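Local coordinates for uncharacterized protein (Bacteroides fragilis, PDB 3NNG) that is of unknown function but carries an F5/8 type C (discoidin-like) domain that binds a calcium ion, a fold often used to recognise carbohydrates or other ligands, at residues V17-N28 / E61-V72. The protein carries 1 engineered substitution. Residues are numbered along the deposited sequence; the frame is centred on the assembly and turned at random.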
loop_
_atom_site.group_PDB
_atom_site.type_symbol
_atom_site.label_atom_id
_atom_site.label_comp_id
_atom_site.label_asym_id
_atom_site.label_seq_id
_atom_site.Cartn_x
_atom_site.Cartn_y
_atom_site.Cartn_z
ATOM N N VAL A 17 0.227 12.228 -1.574
ATOM C CA VAL A 17 -0.971 12.528 -2.353
ATOM C C VAL A 17 -2.213 12.473 -1.452
ATOM O O VAL A 17 -2.412 11.494 -0.731
ATOM C CB VAL A 17 -1.120 11.523 -3.524
ATOM C CG1 VAL A 17 -2.450 11.697 -4.257
ATOM C CG2 VAL A 17 0.061 11.627 -4.484
ATOM N N ASP A 18 -3.042 13.517 -1.495
ATOM C CA ASP A 18 -4.298 13.551 -0.733
ATOM C C ASP A 18 -5.165 12.349 -1.098
ATOM O O ASP A 18 -5.345 12.052 -2.280
ATOM C CB ASP A 18 -5.058 14.860 -0.992
ATOM C CG ASP A 18 -6.550 14.757 -0.658
ATOM O OD1 ASP A 18 -6.896 14.186 0.395
ATOM O OD2 ASP A 18 -7.387 15.250 -1.444
ATOM N N ARG A 19 -5.706 11.668 -0.083
ATOM C CA ARG A 19 -6.330 10.353 -0.270
ATOM C C ARG A 19 -7.859 10.357 -0.123
ATOM O O ARG A 19 -8.525 9.351 -0.390
ATOM C CB ARG A 19 -5.721 9.337 0.724
ATOM C CG ARG A 19 -4.212 9.117 0.561
ATOM C CD ARG A 19 -3.604 8.343 1.723
ATOM N NE ARG A 19 -3.717 9.069 2.983
ATOM C CZ ARG A 19 -3.268 8.628 4.158
ATOM N NH1 ARG A 19 -2.652 7.443 4.261
ATOM N NH2 ARG A 19 -3.439 9.379 5.243
ATOM N N SER A 20 -8.410 11.487 0.299
ATOM C CA SER A 20 -9.818 11.556 0.699
ATOM C C SER A 20 -10.822 11.196 -0.398
ATOM O O SER A 20 -11.973 10.903 -0.100
ATOM C CB SER A 20 -10.153 12.948 1.245
ATOM O OG SER A 20 -10.036 13.913 0.221
ATOM N N ALA A 21 -10.405 11.235 -1.660
ATOM C CA ALA A 21 -11.318 10.882 -2.744
ATOM C C ALA A 21 -10.912 9.576 -3.415
ATOM O O ALA A 21 -11.497 9.168 -4.415
ATOM C CB ALA A 21 -11.429 12.026 -3.775
ATOM N N TRP A 22 -9.893 8.927 -2.865
ATOM C CA TRP A 22 -9.536 7.581 -3.297
ATOM C C TRP A 22 -10.671 6.577 -3.093
ATOM O O TRP A 22 -11.495 6.697 -2.173
ATOM C CB TRP A 22 -8.300 7.099 -2.543
ATOM C CG TRP A 22 -7.052 7.757 -3.000
ATOM C CD1 TRP A 22 -6.937 8.817 -3.878
ATOM C CD2 TRP A 22 -5.723 7.412 -2.607
ATOM N NE1 TRP A 22 -5.606 9.145 -4.045
ATOM C CE2 TRP A 22 -4.845 8.298 -3.274
ATOM C CE3 TRP A 22 -5.188 6.435 -1.755
ATOM C CZ2 TRP A 22 -3.469 8.225 -3.122
ATOM C CZ3 TRP A 22 -3.829 6.373 -1.598
ATOM C CH2 TRP A 22 -2.979 7.263 -2.278
ATOM N N SER A 23 -10.703 5.576 -3.960
ATOM C CA SER A 23 -11.657 4.476 -3.850
ATOM C C SER A 23 -10.830 3.199 -3.677
ATOM O O SER A 23 -10.151 2.760 -4.603
ATOM C CB SER A 23 -12.533 4.419 -5.109
ATOM O OG SER A 23 -13.490 3.377 -5.041
ATOM N N VAL A 24 -10.869 2.622 -2.484
ATOM C CA VAL A 24 -9.926 1.564 -2.135
ATOM C C VAL A 24 -10.608 0.211 -1.970
ATOM O O VAL A 24 -11.781 0.140 -1.609
ATOM C CB VAL A 24 -9.149 1.908 -0.837
ATOM C CG1 VAL A 24 -8.527 3.300 -0.940
ATOM C CG2 VAL A 24 -10.064 1.829 0.375
ATOM N N SER A 25 -9.863 -0.859 -2.222
ATOM C CA SER A 25 -10.369 -2.221 -2.014
ATOM C C SER A 25 -9.205 -3.151 -1.708
ATOM O O SER A 25 -8.053 -2.750 -1.821
ATOM C CB SER A 25 -11.094 -2.717 -3.270
ATOM O OG SER A 25 -10.239 -2.652 -4.399
ATOM N N CYS A 26 -9.505 -4.385 -1.311
ATOM C CA CYS A 26 -8.477 -5.368 -0.979
ATOM C C CYS A 26 -8.957 -6.775 -1.274
ATOM O O CYS A 26 -10.127 -6.999 -1.562
ATOM C CB CYS A 26 -8.122 -5.312 0.495
ATOM S SG CYS A 26 -9.543 -5.675 1.564
ATOM N N SER A 27 -8.037 -7.723 -1.171
ATOM C CA SER A 27 -8.316 -9.116 -1.458
ATOM C C SER A 27 -9.348 -9.700 -0.496
ATOM O O SER A 27 -10.294 -10.362 -0.913
ATOM C CB SER A 27 -7.018 -9.898 -1.358
ATOM O OG SER A 27 -6.406 -9.644 -0.110
ATOM N N ASN A 28 -9.165 -9.427 0.789
ATOM C CA ASN A 28 -9.996 -9.988 1.852
ATOM C C ASN A 28 -9.902 -9.055 3.041
ATOM O O ASN A 28 -8.924 -8.314 3.174
ATOM C CB ASN A 28 -9.484 -11.380 2.282
ATOM C CG ASN A 28 -9.763 -12.457 1.255
ATOM O OD1 ASN A 28 -8.837 -13.020 0.654
ATOM N ND2 ASN A 28 -11.046 -12.745 1.032
ATOM N N GLU A 61 -4.379 -15.250 -2.322
ATOM C CA GLU A 61 -3.926 -13.947 -2.778
ATOM C C GLU A 61 -3.970 -12.952 -1.636
ATOM O O GLU A 61 -4.649 -13.175 -0.631
ATOM C CB GLU A 61 -4.782 -13.455 -3.944
ATOM C CG GLU A 61 -6.234 -13.241 -3.567
ATOM C CD GLU A 61 -7.102 -12.955 -4.779
ATOM O OE1 GLU A 61 -7.096 -13.784 -5.718
ATOM O OE2 GLU A 61 -7.782 -11.908 -4.786
ATOM N N CYS A 62 -3.256 -11.843 -1.798
ATOM C CA CYS A 62 -3.149 -10.850 -0.730
ATOM C C CYS A 62 -2.766 -9.505 -1.323
ATOM O O CYS A 62 -1.626 -9.320 -1.769
ATOM C CB CYS A 62 -2.089 -11.283 0.285
ATOM S SG CYS A 62 -1.949 -10.180 1.728
ATOM N N TRP A 63 -3.705 -8.567 -1.343
ATOM C CA TRP A 63 -3.445 -7.299 -2.027
ATOM C C TRP A 63 -4.341 -6.148 -1.557
ATOM O O TRP A 63 -5.412 -6.361 -0.975
ATOM C CB TRP A 63 -3.531 -7.483 -3.548
ATOM C CG TRP A 63 -4.848 -8.057 -4.018
ATOM C CD1 TRP A 63 -5.128 -9.373 -4.271
ATOM C CD2 TRP A 63 -6.061 -7.332 -4.275
ATOM N NE1 TRP A 63 -6.441 -9.511 -4.663
ATOM C CE2 TRP A 63 -7.032 -8.274 -4.679
ATOM C CE3 TRP A 63 -6.424 -5.978 -4.191
ATOM C CZ2 TRP A 63 -8.341 -7.904 -5.001
ATOM C CZ3 TRP A 63 -7.726 -5.613 -4.512
ATOM C CH2 TRP A 63 -8.666 -6.572 -4.915
ATOM N N TRP A 64 -3.869 -4.930 -1.796
ATOM C CA TRP A 64 -4.603 -3.718 -1.467
ATOM C C TRP A 64 -4.532 -2.803 -2.695
ATOM O O TRP A 64 -3.503 -2.723 -3.365
ATOM C CB TRP A 64 -4.013 -3.058 -0.208
ATOM C CG TRP A 64 -4.716 -1.786 0.258
ATOM C CD1 TRP A 64 -5.623 -1.654 1.296
ATOM C CD2 TRP A 64 -4.523 -0.467 -0.271
ATOM N NE1 TRP A 64 -6.000 -0.330 1.428
ATOM C CE2 TRP A 64 -5.356 0.412 0.472
ATOM C CE3 TRP A 64 -3.729 0.056 -1.304
ATOM C CZ2 TRP A 64 -5.417 1.775 0.204
ATOM C CZ3 TRP A 64 -3.792 1.422 -1.572
ATOM C CH2 TRP A 64 -4.630 2.266 -0.817
ATOM N N ASN A 65 -5.635 -2.135 -3.003
ATOM C CA ASN A 65 -5.777 -1.442 -4.281
ATOM C C ASN A 65 -6.434 -0.094 -4.067
ATOM O O ASN A 65 -7.316 0.033 -3.210
ATOM C CB ASN A 65 -6.642 -2.276 -5.231
ATOM C CG ASN A 65 -6.707 -1.698 -6.637
ATOM O OD1 ASN A 65 -7.530 -0.823 -6.935
ATOM N ND2 ASN A 65 -5.843 -2.190 -7.509
ATOM N N THR A 66 -6.000 0.912 -4.827
ATOM C CA THR A 66 -6.672 2.206 -4.820
ATOM C C THR A 66 -6.902 2.742 -6.235
ATOM O O THR A 66 -6.002 2.714 -7.089
ATOM C CB THR A 66 -5.916 3.264 -3.964
ATOM O OG1 THR A 66 -6.644 4.500 -3.973
ATOM C CG2 THR A 66 -4.504 3.508 -4.508
ATOM N N VAL A 67 -8.125 3.196 -6.484
ATOM C CA VAL A 67 -8.415 4.008 -7.657
ATOM C C VAL A 67 -8.222 5.459 -7.239
ATOM O O VAL A 67 -8.930 5.954 -6.363
ATOM C CB VAL A 67 -9.875 3.821 -8.132
ATOM C CG1 VAL A 67 -10.081 4.470 -9.497
ATOM C CG2 VAL A 67 -10.239 2.343 -8.183
ATOM N N LEU A 68 -7.240 6.131 -7.832
ATOM C CA LEU A 68 -6.990 7.533 -7.525
ATOM C C LEU A 68 -8.024 8.376 -8.245
ATOM O O LEU A 68 -8.388 8.059 -9.371
ATOM C CB LEU A 68 -5.571 7.936 -7.959
ATOM C CG LEU A 68 -4.402 7.291 -7.180
ATOM C CD1 LEU A 68 -4.274 5.798 -7.449
ATOM C CD2 LEU A 68 -3.067 7.990 -7.476
ATOM N N ASP A 69 -8.519 9.434 -7.613
ATOM C CA ASP A 69 -9.429 10.335 -8.328
ATOM C C ASP A 69 -8.639 11.265 -9.253
ATOM O O ASP A 69 -9.105 11.611 -10.332
ATOM C CB ASP A 69 -10.251 11.176 -7.350
ATOM C CG ASP A 69 -9.378 11.967 -6.388
ATOM O OD1 ASP A 69 -8.650 11.347 -5.578
ATOM O OD2 ASP A 69 -9.426 13.210 -6.435
ATOM N N ARG A 70 -7.446 11.672 -8.816
ATOM C CA ARG A 70 -6.542 12.467 -9.647
ATOM C C ARG A 70 -5.268 11.670 -9.889
ATOM O O ARG A 70 -4.480 11.449 -8.970
ATOM C CB ARG A 70 -6.193 13.795 -8.964
ATOM C CG ARG A 70 -5.006 14.531 -9.597
ATOM C CD ARG A 70 -4.625 15.825 -8.833
ATOM N NE ARG A 70 -4.027 15.561 -7.524
ATOM C CZ ARG A 70 -2.734 15.301 -7.327
ATOM N NH1 ARG A 70 -1.888 15.261 -8.346
ATOM N NH2 ARG A 70 -2.279 15.076 -6.105
ATOM N N PRO A 71 -5.057 11.238 -11.136
ATOM C CA PRO A 71 -3.839 10.484 -11.465
ATOM C C PRO A 71 -2.570 11.271 -11.144
ATOM O O PRO A 71 -2.541 12.504 -11.246
ATOM C CB PRO A 71 -3.938 10.259 -12.973
ATOM C CG PRO A 71 -5.325 10.614 -13.369
ATOM C CD PRO A 71 -6.028 11.299 -12.241
ATOM N N VAL A 72 -1.523 10.559 -10.750
ATOM C CA VAL A 72 -0.288 11.230 -10.388
ATOM C C VAL A 72 0.916 10.621 -11.086
ATOM O O VAL A 72 0.905 9.461 -11.509
ATOM C CB VAL A 72 -0.033 11.216 -8.866
ATOM C CG1 VAL A 72 -1.297 11.599 -8.088
ATOM C CG2 VAL A 72 0.489 9.853 -8.416
HETATM O O HOH W 1 -8.083 12.129 -2.971
HETATM O O HOH W 2 -2.531 15.856 -2.997
HETATM O O HOH W 3 -11.338 7.409 -6.780
HETATM O O HOH W 4 -5.467 11.235 -6.374
HETATM O O HOH W 5 -6.132 -11.903 1.344
#
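Strands 23-26 and 63-68 pair antiparallel in the beta-sheet framework of the domain, and strand 63-68 bonds on its other edge to strand 124-144. Two hydrogen-bonded pairs, Ser-23 with Val-67 and Ser-25 with Asn-65, fix the register; Val-67 N meets Ser-23 O at 2.8 Å, nearly straight at 173°. Beyond the strand end, Ser-27 closes the pairing twice: its N gives to Trp-63 O, and chi1 of 53° turns its OG toward Trp-63 N to accept a bond (3.2 Å). Ser-27 CB lies over the Trp-63 five-membered ring, a CH-pi contact 3.5 Å from its centroid. A bond from Trp-63 NE1 to Glu-61 OE2 (2.7 Å), near the ring plane, helps fix how that indole is turned. On the face carrying Val-24, Cys-26, Trp-64 and Thr-66, Val-24 CG1 meets Trp-64 CZ2 at a slant (3.6 Å), while Trp-64 NE1 bonds to Ala-39 O. Trp-22 takes Thr-66 CG2 over one face and Arg-19 CG over the opposite one; Leu-68 lies alongside, CG 3.8 Å from Trp-22 NE1, and Asp-69 OD1 sits at the ring edge. Thr-66 OG1, 3.3 Å from Trp-22 CE3, is buried with no hydrogen-bond partner in the model. Antiparallel strands with Trp-22 and Trp-64 packed on one side are consistent with the beta-sandwich (jelly-roll) fold of F5/8 type C domains.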